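Local coordinates for D-glyceraldehyde dehydrogenase (NADP(+)) (Thermoplasma acidophilum, PDB 5IZD), which oxidises D-glyceraldehyde to (R)-glycerate with NADP(+) and water in the non-phosphorylated Entner-Doudoroff pathway, working as a homotetramer built as a dimer of dimers, at the interface of chains A and B and the interface of chains A and C. Residues are numbered along the deposited sequence; one frame, centred on the assembly and turned at random. Chains: chain A/B/C, D-glyceraldehyde dehydrogenase (NADP(+)).

Contact 1: the interface of chains A and B. Residues chain A 433-435, 437; chain B 473-475.
Both tyrosines hold CG anti to their own carbonyl carbon and beside the backbone N (chi1 -65° in A:Tyr434, -77° in B:Tyr474), so the two side chains leave neighbouring strands in the same direction and run alongside each other. The strands, 432-435 of chain A and 468-476 of chain B, pair in parallel across the subunit boundary, the intersubunit sheet extension typical of aldehyde dehydrogenase dimers. The rings are inclined to each other rather than parallel, and A:Tyr434 CE1 stands 3.5 Å above the plane of the B:Tyr474 ring, over its centre. B:Tyr474 turns both its N and its O to chain A, bonding to the residues before and after A:Tyr434. Its N donates to A:Leu433 O at 2.9 Å, and its carbonyl O accepts from A:Val435 N at 2.8 Å; each donor lies nearly along the C=O axis. A:Met437 adds a thioether from beyond the strand end. Its CG sits in the crowded position between N and carbonyl carbon (chi1 64°), and the bend at chi3 brings SD to 3.9 Å from B:Tyr474 CB, obliquely. An alanine in place of B:Tyr474 would probably lose the aromatic face under A:Tyr434 CE1 and leave that ring less firmly packed. One residue further back on chain B, B:Ile473 CG2 lies 3.8 Å from A:Val435 CG2, the side chains pointing the same way.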
ATOM      1  N   LEU A 433       9.623  -1.307  20.588  1.00 28.06           N
ATOM      2  CA  LEU A 433      10.205  -0.393  21.550  1.00 28.61           C
ATOM      3  C   LEU A 433       9.063   0.435  22.157  1.00 28.86           C
ATOM      4  O   LEU A 433       8.390   1.159  21.447  1.00 29.18           O
ATOM      5  CB  LEU A 433      11.308   0.466  20.905  1.00 28.99           C
ATOM      6  CG  LEU A 433      11.932   1.557  21.773  1.00 29.63           C
ATOM      7  CD1 LEU A 433      12.724   1.028  22.955  1.00 29.83           C
ATOM      8  CD2 LEU A 433      12.790   2.458  20.905  1.00 30.19           C
ATOM      9  N   TYR A 434       8.858   0.328  23.459  1.00 29.03           N
ATOM     10  CA  TYR A 434       7.880   1.098  24.195  1.00 29.38           C
ATOM     11  C   TYR A 434       8.600   2.282  24.867  1.00 29.71           C
ATOM     12  O   TYR A 434       9.494   2.136  25.722  1.00 30.01           O
ATOM     13  CB  TYR A 434       7.144   0.199  25.239  1.00 29.70           C
ATOM     14  CG  TYR A 434       6.299  -0.898  24.613  1.00 29.69           C
ATOM     15  CD1 TYR A 434       4.986  -0.657  24.194  1.00 29.87           C
ATOM     16  CD2 TYR A 434       6.808  -2.196  24.454  1.00 29.78           C
ATOM     17  CE1 TYR A 434       4.216  -1.653  23.598  1.00 29.74           C
ATOM     18  CE2 TYR A 434       6.047  -3.204  23.871  1.00 29.53           C
ATOM     19  CZ  TYR A 434       4.761  -2.912  23.417  1.00 29.67           C
ATOM     20  OH  TYR A 434       4.007  -3.919  22.837  1.00 29.72           O
ATOM     21  N   VAL A 435       8.195   3.476  24.478  1.00 29.61           N
ATOM     22  CA  VAL A 435       8.864   4.705  24.862  1.00 29.82           C
ATOM     23  C   VAL A 435       7.921   5.465  25.750  1.00 29.93           C
ATOM     24  O   VAL A 435       6.901   5.949  25.288  1.00 29.79           O
ATOM     25  CB  VAL A 435       9.176   5.572  23.617  1.00 29.89           C
ATOM     26  CG1 VAL A 435       9.817   6.884  24.049  1.00 30.55           C
ATOM     27  CG2 VAL A 435      10.068   4.818  22.636  1.00 29.54           C
ATOM     28  N   MET A 437       5.994   4.466  28.089  1.00 29.89           N
ATOM     29  CA  MET A 437       4.696   3.835  28.259  1.00 29.84           C
ATOM     30  C   MET A 437       4.843   2.322  28.343  1.00 29.51           C
ATOM     31  O   MET A 437       5.824   1.785  27.889  1.00 28.92           O
ATOM     32  CB  MET A 437       3.767   4.175  27.100  1.00 29.78           C
ATOM     33  CG  MET A 437       4.190   3.656  25.724  1.00 29.31           C
ATOM     34  SD  MET A 437       2.978   4.033  24.410  1.00 29.42           S
ATOM     35  CE  MET A 437       1.861   2.628  24.599  1.00 29.04           C
TER
ATOM     36  N   ILE B 473       7.662   1.294  17.132  1.00 28.45           N
ATOM     37  CA  ILE B 473       7.983   2.218  18.213  1.00 28.77           C
ATOM     38  C   ILE B 473       6.669   2.823  18.702  1.00 28.82           C
ATOM     39  O   ILE B 473       5.958   3.448  17.969  1.00 28.78           O
ATOM     40  CB  ILE B 473       9.047   3.262  17.792  1.00 29.05           C
ATOM     41  CG1 ILE B 473      10.263   2.530  17.182  1.00 28.83           C
ATOM     42  CG2 ILE B 473       9.502   4.087  18.988  1.00 29.59           C
ATOM     43  CD1 ILE B 473      10.211   2.493  15.671  1.00 28.72           C
ATOM     44  N   TYR B 474       6.335   2.511  19.948  1.00 28.92           N
ATOM     45  CA  TYR B 474       5.111   2.936  20.598  1.00 29.02           C
ATOM     46  C   TYR B 474       5.551   4.089  21.418  1.00 29.49           C
ATOM     47  O   TYR B 474       6.293   3.874  22.414  1.00 29.79           O
ATOM     48  CB  TYR B 474       4.549   1.838  21.572  1.00 28.87           C
ATOM     49  CG  TYR B 474       3.838   0.664  20.938  1.00 28.36           C
ATOM     50  CD1 TYR B 474       4.525  -0.250  20.170  1.00 28.09           C
ATOM     51  CD2 TYR B 474       2.481   0.472  21.095  1.00 28.55           C
ATOM     52  CE1 TYR B 474       3.900  -1.338  19.578  1.00 27.72           C
ATOM     53  CE2 TYR B 474       1.818  -0.618  20.520  1.00 28.23           C
ATOM     54  CZ  TYR B 474       2.539  -1.533  19.763  1.00 27.89           C
ATOM     55  OH  TYR B 474       1.906  -2.614  19.170  1.00 27.58           O
ATOM     56  N   VAL B 475       5.061   5.280  21.091  1.00 29.65           N
ATOM     57  CA  VAL B 475       5.345   6.490  21.870  1.00 30.28           C
ATOM     58  C   VAL B 475       4.126   7.074  22.617  1.00 30.65           C
ATOM     59  O   VAL B 475       3.059   7.165  22.056  1.00 30.62           O
ATOM     60  CB  VAL B 475       5.916   7.637  20.968  1.00 30.62           C
ATOM     61  CG1 VAL B 475       6.368   8.767  21.879  1.00 31.29           C
ATOM     62  CG2 VAL B 475       7.103   7.138  20.172  1.00 30.26           C
TER

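Contact 2: the interface of chains A and C. Residues chain A 119-123, 133-134; chain C 119-123, 134.
The side-chain amide of A:Asn119 and the carboxylate of C:Glu121 lie face on face, their planes 10° apart, and the twin pair, A:Glu121 over C:Asn119, is flatter still at 5°. In each stack the carboxylate OE1 lies over the amide face: A:Glu121 OE1 is 3.0 Å from C:Asn119 ND2, but the N-H points away and no hydrogen bond forms. An amide N-H is used within its own chain, A:Asn119 ND2 donating to A:Gly120 O at 2.9 Å, a partner lying in the amide plane, though the donor approaches from above the plane of that carbonyl. That bond fixes the rotation of the amide, whose CG stands in the crowded position between N and carbonyl carbon (chi1 58°), while the glutamate extends beyond CG to place its carboxylate on top. Strand 120-124 of each subunit pairs antiparallel with its copy across a two-fold axis, a short beta ladder joining A to C in the tetramer. A:Gly120 N donates in the carbonyl plane to C:Val122 O at 2.9 Å. The return bond is longer, C:Val122 N reaching A:Gly120 O at 3.2 Å from well above the carbonyl plane. Thus A:Gly120 O accepts from both subunits. The two carboxylates remain apart, OE2 of A:Glu121 5.9 Å from OE2 of C:Glu121, and their like charges may somewhat favour protonation. At the axis the valines cross at about a right angle, A:Val122 CG2 meeting C:Val122 CG2 at 3.5 Å.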
ATOM      1  N   ASN A 119      -6.528  -6.207  -0.635  1.00 32.74           N
ATOM      2  CA  ASN A 119      -6.512  -6.268  -2.076  1.00 33.32           C
ATOM      3  C   ASN A 119      -5.281  -6.957  -2.653  1.00 32.04           C
ATOM      4  O   ASN A 119      -4.208  -6.860  -2.123  1.00 30.70           O
ATOM      5  CB  ASN A 119      -6.578  -4.806  -2.632  1.00 34.81           C
ATOM      6  CG  ASN A 119      -5.412  -3.886  -2.145  1.00 36.46           C
ATOM      7  OD1 ASN A 119      -5.517  -3.166  -1.103  1.00 37.51           O
ATOM      8  ND2 ASN A 119      -4.313  -3.814  -2.967  1.00 37.60           N
ATOM      9  N   GLY A 120      -5.465  -7.584  -3.811  1.00 31.97           N
ATOM     10  CA  GLY A 120      -4.373  -7.959  -4.696  1.00 31.63           C
ATOM     11  C   GLY A 120      -3.925  -6.747  -5.550  1.00 32.02           C
ATOM     12  O   GLY A 120      -4.317  -5.577  -5.274  1.00 31.18           O
ATOM     13  N   GLU A 121      -3.139  -7.019  -6.598  1.00 32.45           N
ATOM     14  CA  GLU A 121      -2.543  -5.941  -7.380  1.00 33.80           C
ATOM     15  C   GLU A 121      -2.625  -6.293  -8.875  1.00 33.46           C
ATOM     16  O   GLU A 121      -2.731  -7.491  -9.255  1.00 32.67           O
ATOM     17  CB  GLU A 121      -1.100  -5.633  -6.898  1.00 34.76           C
ATOM     18  CG  GLU A 121      -1.087  -5.280  -5.426  1.00 36.01           C
ATOM     19  CD  GLU A 121       0.125  -4.570  -4.877  1.00 38.24           C
ATOM     20  OE1 GLU A 121       1.116  -4.215  -5.584  1.00 39.88           O
ATOM     21  OE2 GLU A 121       0.064  -4.326  -3.643  1.00 39.80           O
ATOM     22  N   VAL A 122      -2.626  -5.244  -9.686  1.00 33.44           N
ATOM     23  CA  VAL A 122      -2.518  -5.368 -11.151  1.00 33.60           C
ATOM     24  C   VAL A 122      -1.266  -4.617 -11.533  1.00 33.68           C
ATOM     25  O   VAL A 122      -1.120  -3.416 -11.203  1.00 33.19           O
ATOM     26  CB  VAL A 122      -3.685  -4.736 -11.891  1.00 34.35           C
ATOM     27  CG1 VAL A 122      -3.533  -4.979 -13.404  1.00 35.22           C
ATOM     28  CG2 VAL A 122      -5.002  -5.312 -11.459  1.00 34.71           C
ATOM     29  N   VAL A 123      -0.343  -5.300 -12.202  1.00 33.99           N
ATOM     30  CA  VAL A 123       0.873  -4.641 -12.667  1.00 34.31           C
ATOM     31  C   VAL A 123       1.036  -4.727 -14.167  1.00 33.50           C
ATOM     32  O   VAL A 123       0.552  -5.600 -14.818  1.00 32.40           O
ATOM     33  CB  VAL A 123       2.158  -5.017 -11.862  1.00 35.05           C
ATOM     34  CG1 VAL A 123       1.824  -5.112 -10.369  1.00 36.38           C
ATOM     35  CG2 VAL A 123       2.796  -6.301 -12.283  1.00 35.35           C
ATOM     36  N   PHE A 133      -1.717 -10.093 -13.054  1.00 31.15           N
ATOM     37  CA  PHE A 133      -2.708  -9.980 -11.996  1.00 31.61           C
ATOM     38  C   PHE A 133      -2.145 -10.676 -10.765  1.00 32.04           C
ATOM     39  O   PHE A 133      -1.742 -11.859 -10.803  1.00 32.12           O
ATOM     40  CB  PHE A 133      -4.039 -10.568 -12.445  1.00 32.20           C
ATOM     41  CG  PHE A 133      -4.620  -9.873 -13.621  1.00 32.75           C
ATOM     42  CD1 PHE A 133      -5.282  -8.671 -13.469  1.00 33.29           C
ATOM     43  CD2 PHE A 133      -4.392 -10.337 -14.920  1.00 33.25           C
ATOM     44  CE1 PHE A 133      -5.749  -7.968 -14.581  1.00 33.64           C
ATOM     45  CE2 PHE A 133      -4.908  -9.673 -16.019  1.00 33.67           C
ATOM     46  CZ  PHE A 133      -5.588  -8.474 -15.846  1.00 33.80           C
ATOM     47  N   GLN A 134      -2.114  -9.972  -9.645  1.00 32.49           N
ATOM     48  CA  GLN A 134      -1.656 -10.622  -8.409  1.00 32.61           C
ATOM     49  C   GLN A 134      -2.787 -10.783  -7.435  1.00 31.95           C
ATOM     50  O   GLN A 134      -3.244  -9.825  -6.902  1.00 31.60           O
ATOM     51  CB  GLN A 134      -0.495  -9.830  -7.848  1.00 33.97           C
ATOM     52  CG  GLN A 134       0.645  -9.807  -8.849  1.00 35.57           C
ATOM     53  CD  GLN A 134       1.798  -8.976  -8.429  1.00 37.78           C
ATOM     54  OE1 GLN A 134       1.638  -7.858  -7.944  1.00 40.72           O
ATOM     55  NE2 GLN A 134       2.991  -9.504  -8.614  1.00 39.30           N
TER
ATOM     56  N   ASN C 119       1.157   0.295  -8.932  1.00 32.37           N
ATOM     57  CA  ASN C 119       0.219  -0.755  -9.226  1.00 33.47           C
ATOM     58  C   ASN C 119      -1.266  -0.356  -9.098  1.00 33.55           C
ATOM     59  O   ASN C 119      -1.643   0.504  -8.324  1.00 32.93           O
ATOM     60  CB  ASN C 119       0.489  -1.935  -8.291  1.00 34.06           C
ATOM     61  CG  ASN C 119       0.385  -1.569  -6.789  1.00 35.02           C
ATOM     62  OD1 ASN C 119       1.362  -1.047  -6.202  1.00 36.22           O
ATOM     63  ND2 ASN C 119      -0.780  -1.910  -6.124  1.00 35.32           N
ATOM     64  N   GLY C 120      -2.086  -1.050  -9.861  1.00 33.99           N
ATOM     65  CA  GLY C 120      -3.483  -1.055  -9.681  1.00 34.57           C
ATOM     66  C   GLY C 120      -3.859  -2.084  -8.630  1.00 34.89           C
ATOM     67  O   GLY C 120      -2.981  -2.621  -7.939  1.00 34.80           O
ATOM     68  N   GLU C 121      -5.146  -2.378  -8.498  1.00 35.44           N
ATOM     69  CA  GLU C 121      -5.615  -3.339  -7.467  1.00 35.85           C
ATOM     70  C   GLU C 121      -6.617  -4.342  -8.022  1.00 35.44           C
ATOM     71  O   GLU C 121      -7.232  -4.103  -9.060  1.00 34.46           O
ATOM     72  CB  GLU C 121      -6.184  -2.596  -6.240  1.00 37.28           C
ATOM     73  CG  GLU C 121      -5.131  -1.626  -5.749  1.00 38.89           C
ATOM     74  CD  GLU C 121      -5.270  -1.070  -4.371  1.00 41.28           C
ATOM     75  OE1 GLU C 121      -6.275  -1.324  -3.653  1.00 43.78           O
ATOM     76  OE2 GLU C 121      -4.300  -0.300  -4.026  1.00 44.34           O
ATOM     77  N   VAL C 122      -6.752  -5.464  -7.308  1.00 34.66           N
ATOM     78  CA  VAL C 122      -7.794  -6.484  -7.578  1.00 34.84           C
ATOM     79  C   VAL C 122      -8.518  -6.682  -6.273  1.00 34.48           C
ATOM     80  O   VAL C 122      -7.857  -6.997  -5.255  1.00 33.46           O
ATOM     81  CB  VAL C 122      -7.218  -7.843  -8.000  1.00 34.96           C
ATOM     82  CG1 VAL C 122      -8.367  -8.823  -8.298  1.00 35.44           C
ATOM     83  CG2 VAL C 122      -6.315  -7.669  -9.224  1.00 35.26           C
ATOM     84  N   VAL C 123      -9.819  -6.390  -6.257  1.00 34.91           N
ATOM     85  CA  VAL C 123     -10.629  -6.677  -5.035  1.00 35.27           C
ATOM     86  C   VAL C 123     -11.709  -7.718  -5.320  1.00 34.77           C
ATOM     87  O   VAL C 123     -12.131  -7.901  -6.476  1.00 34.07           O
ATOM     88  CB  VAL C 123     -11.205  -5.378  -4.374  1.00 36.26           C
ATOM     89  CG1 VAL C 123     -10.190  -4.268  -4.442  1.00 37.10           C
ATOM     90  CG2 VAL C 123     -12.454  -4.877  -5.056  1.00 36.80           C
ATOM     91  N   GLN C 134      -8.936  -2.855 -10.641  1.00 32.26           N
ATOM     92  CA  GLN C 134      -8.748  -1.410 -10.573  1.00 32.75           C
ATOM     93  C   GLN C 134      -7.448  -1.032 -11.231  1.00 32.59           C
ATOM     94  O   GLN C 134      -6.396  -1.302 -10.673  1.00 32.35           O
ATOM     95  CB  GLN C 134      -8.788  -0.943  -9.122  1.00 33.14           C
ATOM     96  CG  GLN C 134     -10.191  -1.061  -8.596  1.00 34.16           C
ATOM     97  CD  GLN C 134     -10.321  -0.780  -7.111  1.00 35.14           C
ATOM     98  OE1 GLN C 134      -9.330  -0.770  -6.377  1.00 36.14           O
ATOM     99  NE2 GLN C 134     -11.556  -0.599  -6.650  1.00 35.76           N
TER

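Contact 3: the interface of chains A and B. Residues chain A 130, 475-476, 480-482, 484; chain B 264, 268, 414, 435-438.
A:Asp476 OD2 is gripped by two nitrogens of A:Arg130, NE at 2.7 Å and NH2 at 3.1 Å, in a side-on salt bridge that puts both donors on one carboxylate oxygen. NH2 takes the anti lone pair of OD2, whereas NE comes in from above the carboxylate plane. The bridge lies within chain A but probably fixes the turn of the guanidinium, one face of which takes a methyl group of chain B: the extended arginine reaches tip to tip toward B:Met437, whose CE rests 3.6 Å above the guanidinium plane, offset toward the rim. B:Met437 gets there with CG in the crowded position between N and carbonyl carbon (chi1 53°) and a bend at chi3. This region closes the parallel strand pairing of the aldehyde dehydrogenase dimer, where strand 468-476 of chain A ends beside strand 432-435 of chain B. A:Asp476 N donates to B:Val435 O at 3.2 Å, nearly along the C=O axis. Past the strand, the chain A segment runs over helix 262-274 of chain B. There the main-chain N of A:Leu482 donates to the side-chain amide oxygen OD1 of B:Asn264 at 2.9 Å, approaching from above its carbonyl plane. The A:Leu482 side chain crosses B:Asn264 obliquely, with CD1 3.7 Å from B:Asn264 CB. In the second shell, B:Thr268 OG1 donates to B:Asn264 O, one turn back along the helix. Farther along, A:Ile484 meets B:Pro438 tip to tip, CD1 lying 3.6 Å from the ring atom CG.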
ATOM      1  N   ARG A 130      -0.326  -7.062 -22.407  1.00 33.46           N
ATOM      2  CA  ARG A 130      -0.038  -7.981 -21.333  1.00 32.94           C
ATOM      3  C   ARG A 130      -0.246  -7.276 -19.987  1.00 32.29           C
ATOM      4  O   ARG A 130       0.109  -6.094 -19.836  1.00 32.10           O
ATOM      5  CB  ARG A 130       1.403  -8.463 -21.416  1.00 32.69           C
ATOM      6  CG  ARG A 130       1.590  -9.580 -22.421  1.00 33.05           C
ATOM      7  CD  ARG A 130       3.062  -9.900 -22.619  1.00 33.20           C
ATOM      8  NE  ARG A 130       3.210 -10.944 -23.616  1.00 33.72           N
ATOM      9  CZ  ARG A 130       4.319 -11.626 -23.859  1.00 33.97           C
ATOM     10  NH1 ARG A 130       5.448 -11.359 -23.219  1.00 34.00           N
ATOM     11  NH2 ARG A 130       4.307 -12.549 -24.804  1.00 34.55           N
ATOM     12  N   VAL A 475      -1.152 -12.566 -18.345  1.00 29.59           N
ATOM     13  CA  VAL A 475      -2.070 -12.777 -19.450  1.00 29.84           C
ATOM     14  C   VAL A 475      -1.571 -11.995 -20.653  1.00 29.83           C
ATOM     15  O   VAL A 475      -1.211 -10.843 -20.500  1.00 29.54           O
ATOM     16  CB  VAL A 475      -3.502 -12.313 -19.114  1.00 30.18           C
ATOM     17  CG1 VAL A 475      -4.413 -12.564 -20.318  1.00 30.89           C
ATOM     18  CG2 VAL A 475      -4.084 -13.077 -17.921  1.00 30.01           C
ATOM     19  N   ASP A 476      -1.571 -12.638 -21.828  1.00 30.08           N
ATOM     20  CA  ASP A 476      -1.328 -11.973 -23.116  1.00 30.30           C
ATOM     21  C   ASP A 476      -2.641 -11.940 -23.884  1.00 30.76           C
ATOM     22  O   ASP A 476      -3.160 -12.940 -24.277  1.00 30.97           O
ATOM     23  CB  ASP A 476      -0.256 -12.718 -23.902  1.00 30.32           C
ATOM     24  CG  ASP A 476       0.186 -11.975 -25.205  1.00 30.63           C
ATOM     25  OD1 ASP A 476      -0.687 -11.592 -26.013  1.00 31.14           O
ATOM     26  OD2 ASP A 476       1.401 -11.799 -25.434  1.00 30.29           O
ATOM     27  N   LYS A 480      -2.411 -11.894 -31.309  1.00 35.89           N
ATOM     28  CA  LYS A 480      -1.501 -11.895 -32.452  1.00 36.28           C
ATOM     29  C   LYS A 480      -0.486 -13.049 -32.256  1.00 36.11           C
ATOM     30  O   LYS A 480      -0.348 -13.571 -31.147  1.00 34.99           O
ATOM     31  CB  LYS A 480      -0.765 -10.537 -32.557  1.00 36.31           C
ATOM     32  CG  LYS A 480      -1.621  -9.355 -33.051  1.00 36.71           C
ATOM     33  N   PRO A 481       0.179 -13.500 -33.347  1.00 36.58           N
ATOM     34  CA  PRO A 481       1.181 -14.551 -33.185  1.00 36.49           C
ATOM     35  C   PRO A 481       2.252 -14.107 -32.182  1.00 36.06           C
ATOM     36  O   PRO A 481       2.682 -12.932 -32.194  1.00 35.54           O
ATOM     37  CB  PRO A 481       1.795 -14.701 -34.599  1.00 37.19           C
ATOM     38  CG  PRO A 481       0.825 -14.114 -35.531  1.00 37.78           C
ATOM     39  CD  PRO A 481      -0.009 -13.106 -34.765  1.00 37.43           C
ATOM     40  N   LEU A 482       2.677 -15.025 -31.331  1.00 35.91           N
ATOM     41  CA  LEU A 482       3.767 -14.789 -30.392  1.00 36.00           C
ATOM     42  C   LEU A 482       5.144 -14.732 -31.068  1.00 37.04           C
ATOM     43  O   LEU A 482       5.381 -15.451 -32.051  1.00 37.70           O
ATOM     44  CB  LEU A 482       3.813 -15.912 -29.364  1.00 35.40           C
ATOM     45  CG  LEU A 482       2.627 -15.960 -28.388  1.00 35.00           C
ATOM     46  CD1 LEU A 482       2.707 -17.279 -27.605  1.00 34.78           C
ATOM     47  CD2 LEU A 482       2.599 -14.764 -27.449  1.00 34.55           C
ATOM     48  N   ILE A 484       9.057 -15.218 -29.744  1.00 38.00           N
ATOM     49  CA  ILE A 484       9.875 -15.586 -28.605  1.00 37.63           C
ATOM     50  C   ILE A 484      11.316 -15.587 -29.107  1.00 38.03           C
ATOM     51  O   ILE A 484      11.659 -16.261 -30.092  1.00 37.51           O
ATOM     52  CB  ILE A 484       9.495 -16.968 -28.016  1.00 37.46           C
ATOM     53  CG1 ILE A 484       7.999 -17.007 -27.634  1.00 37.32           C
ATOM     54  CG2 ILE A 484      10.346 -17.275 -26.789  1.00 36.99           C
ATOM     55  CD1 ILE A 484       7.508 -18.332 -27.038  1.00 37.40           C
TER
ATOM     56  N   ASN B 264       0.601 -20.717 -31.286  1.00 33.88           N
ATOM     57  CA  ASN B 264       1.074 -20.075 -30.049  1.00 32.86           C
ATOM     58  C   ASN B 264       1.361 -21.015 -28.886  1.00 32.36           C
ATOM     59  O   ASN B 264       2.343 -20.816 -28.152  1.00 31.81           O
ATOM     60  CB  ASN B 264       0.124 -18.973 -29.608  1.00 32.55           C
ATOM     61  CG  ASN B 264       0.165 -17.772 -30.539  1.00 32.68           C
ATOM     62  OD1 ASN B 264       1.174 -17.502 -31.204  1.00 32.51           O
ATOM     63  ND2 ASN B 264      -0.957 -17.064 -30.597  1.00 32.72           N
ATOM     64  N   THR B 268       5.186 -21.585 -27.456  1.00 30.78           N
ATOM     65  CA  THR B 268       5.369 -21.517 -25.992  1.00 30.11           C
ATOM     66  C   THR B 268       5.857 -22.822 -25.360  1.00 30.06           C
ATOM     67  O   THR B 268       6.636 -22.787 -24.436  1.00 29.78           O
ATOM     68  CB  THR B 268       4.086 -21.020 -25.301  1.00 29.77           C
ATOM     69  OG1 THR B 268       3.772 -19.732 -25.837  1.00 29.64           O
ATOM     70  CG2 THR B 268       4.249 -20.892 -23.821  1.00 29.25           C
ATOM     71  N   PHE B 414      -3.422 -22.557 -22.246  1.00 30.92           N
ATOM     72  CA  PHE B 414      -3.801 -22.014 -23.562  1.00 31.42           C
ATOM     73  C   PHE B 414      -5.273 -22.268 -23.827  1.00 32.09           C
ATOM     74  O   PHE B 414      -5.723 -23.418 -23.883  1.00 32.55           O
ATOM     75  CB  PHE B 414      -2.879 -22.546 -24.674  1.00 31.71           C
ATOM     76  CG  PHE B 414      -1.560 -21.813 -24.743  1.00 31.25           C
ATOM     77  CD1 PHE B 414      -0.566 -22.069 -23.834  1.00 30.87           C
ATOM     78  CD2 PHE B 414      -1.345 -20.833 -25.707  1.00 31.34           C
ATOM     79  CE1 PHE B 414       0.632 -21.369 -23.864  1.00 30.52           C
ATOM     80  CE2 PHE B 414      -0.165 -20.121 -25.737  1.00 30.95           C
ATOM     81  CZ  PHE B 414       0.818 -20.391 -24.805  1.00 30.57           C
ATOM     82  N   VAL B 435      -1.002 -17.445 -19.087  1.00 29.22           N
ATOM     83  CA  VAL B 435      -2.165 -17.591 -19.952  1.00 29.50           C
ATOM     84  C   VAL B 435      -1.849 -17.053 -21.358  1.00 29.70           C
ATOM     85  O   VAL B 435      -1.726 -15.852 -21.556  1.00 29.38           O
ATOM     86  CB  VAL B 435      -3.377 -16.904 -19.335  1.00 29.50           C
ATOM     87  CG1 VAL B 435      -4.611 -17.158 -20.176  1.00 30.13           C
ATOM     88  CG2 VAL B 435      -3.642 -17.482 -17.924  1.00 29.38           C
ATOM     89  N   ASN B 436      -1.701 -17.971 -22.308  1.00 30.04           N
ATOM     90  CA  ASN B 436      -1.498 -17.648 -23.718  1.00 30.45           C
ATOM     91  C   ASN B 436      -0.171 -16.894 -23.981  1.00 30.14           C
ATOM     92  O   ASN B 436      -0.059 -16.110 -24.881  1.00 30.45           O
ATOM     93  CB  ASN B 436      -2.712 -16.928 -24.314  1.00 30.66           C
ATOM     94  CG  ASN B 436      -3.992 -17.760 -24.208  1.00 31.10           C
ATOM     95  OD1 ASN B 436      -3.995 -18.988 -24.484  1.00 31.53           O
ATOM     96  ND2 ASN B 436      -5.097 -17.108 -23.827  1.00 31.04           N
ATOM     97  N   MET B 437       0.813 -17.169 -23.152  1.00 29.85           N
ATOM     98  CA  MET B 437       2.151 -16.651 -23.317  1.00 29.73           C
ATOM     99  C   MET B 437       3.157 -17.512 -22.570  1.00 29.68           C
ATOM    100  O   MET B 437       2.783 -18.284 -21.641  1.00 29.36           O
ATOM    101  CB  MET B 437       2.233 -15.221 -22.790  1.00 29.23           C
ATOM    102  CG  MET B 437       1.736 -15.045 -21.354  1.00 28.79           C
ATOM    103  SD  MET B 437       1.908 -13.337 -20.840  1.00 28.43           S
ATOM    104  CE  MET B 437       3.656 -13.235 -20.527  1.00 28.17           C
ATOM    105  N   PRO B 438       4.443 -17.325 -22.915  1.00 29.87           N
ATOM    106  CA  PRO B 438       5.499 -18.024 -22.213  1.00 29.97           C
ATOM    107  C   PRO B 438       5.944 -17.221 -21.009  1.00 29.81           C
ATOM    108  O   PRO B 438       5.594 -16.037 -20.884  1.00 29.87           O
ATOM    109  CB  PRO B 438       6.615 -18.067 -23.253  1.00 30.18           C
ATOM    110  CG  PRO B 438       6.467 -16.758 -23.986  1.00 30.15           C
ATOM    111  CD  PRO B 438       4.979 -16.578 -24.094  1.00 30.20           C
TER

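Contact 1 and contact 3 belong to the same two-fold A-B interface, their C-alpha centres about 52 Å apart, and use the same elements with the chains exchanged: strand 432-435 of one subunit beside strand 468-476 of the other. Residues 435, 437 and 475 appear in both. Contact 2, about 34 Å from contact 1 and 21 Å from contact 3, joins A to C. Strand 130-138 of chain A, which supplies an arginine to contact 3, also skirts contact 2. A-B, probably the dimer, and A-C, probably the joint between dimers, therefore lie close together; contact 1 is about 17 Å from A:Glu247 of the active site.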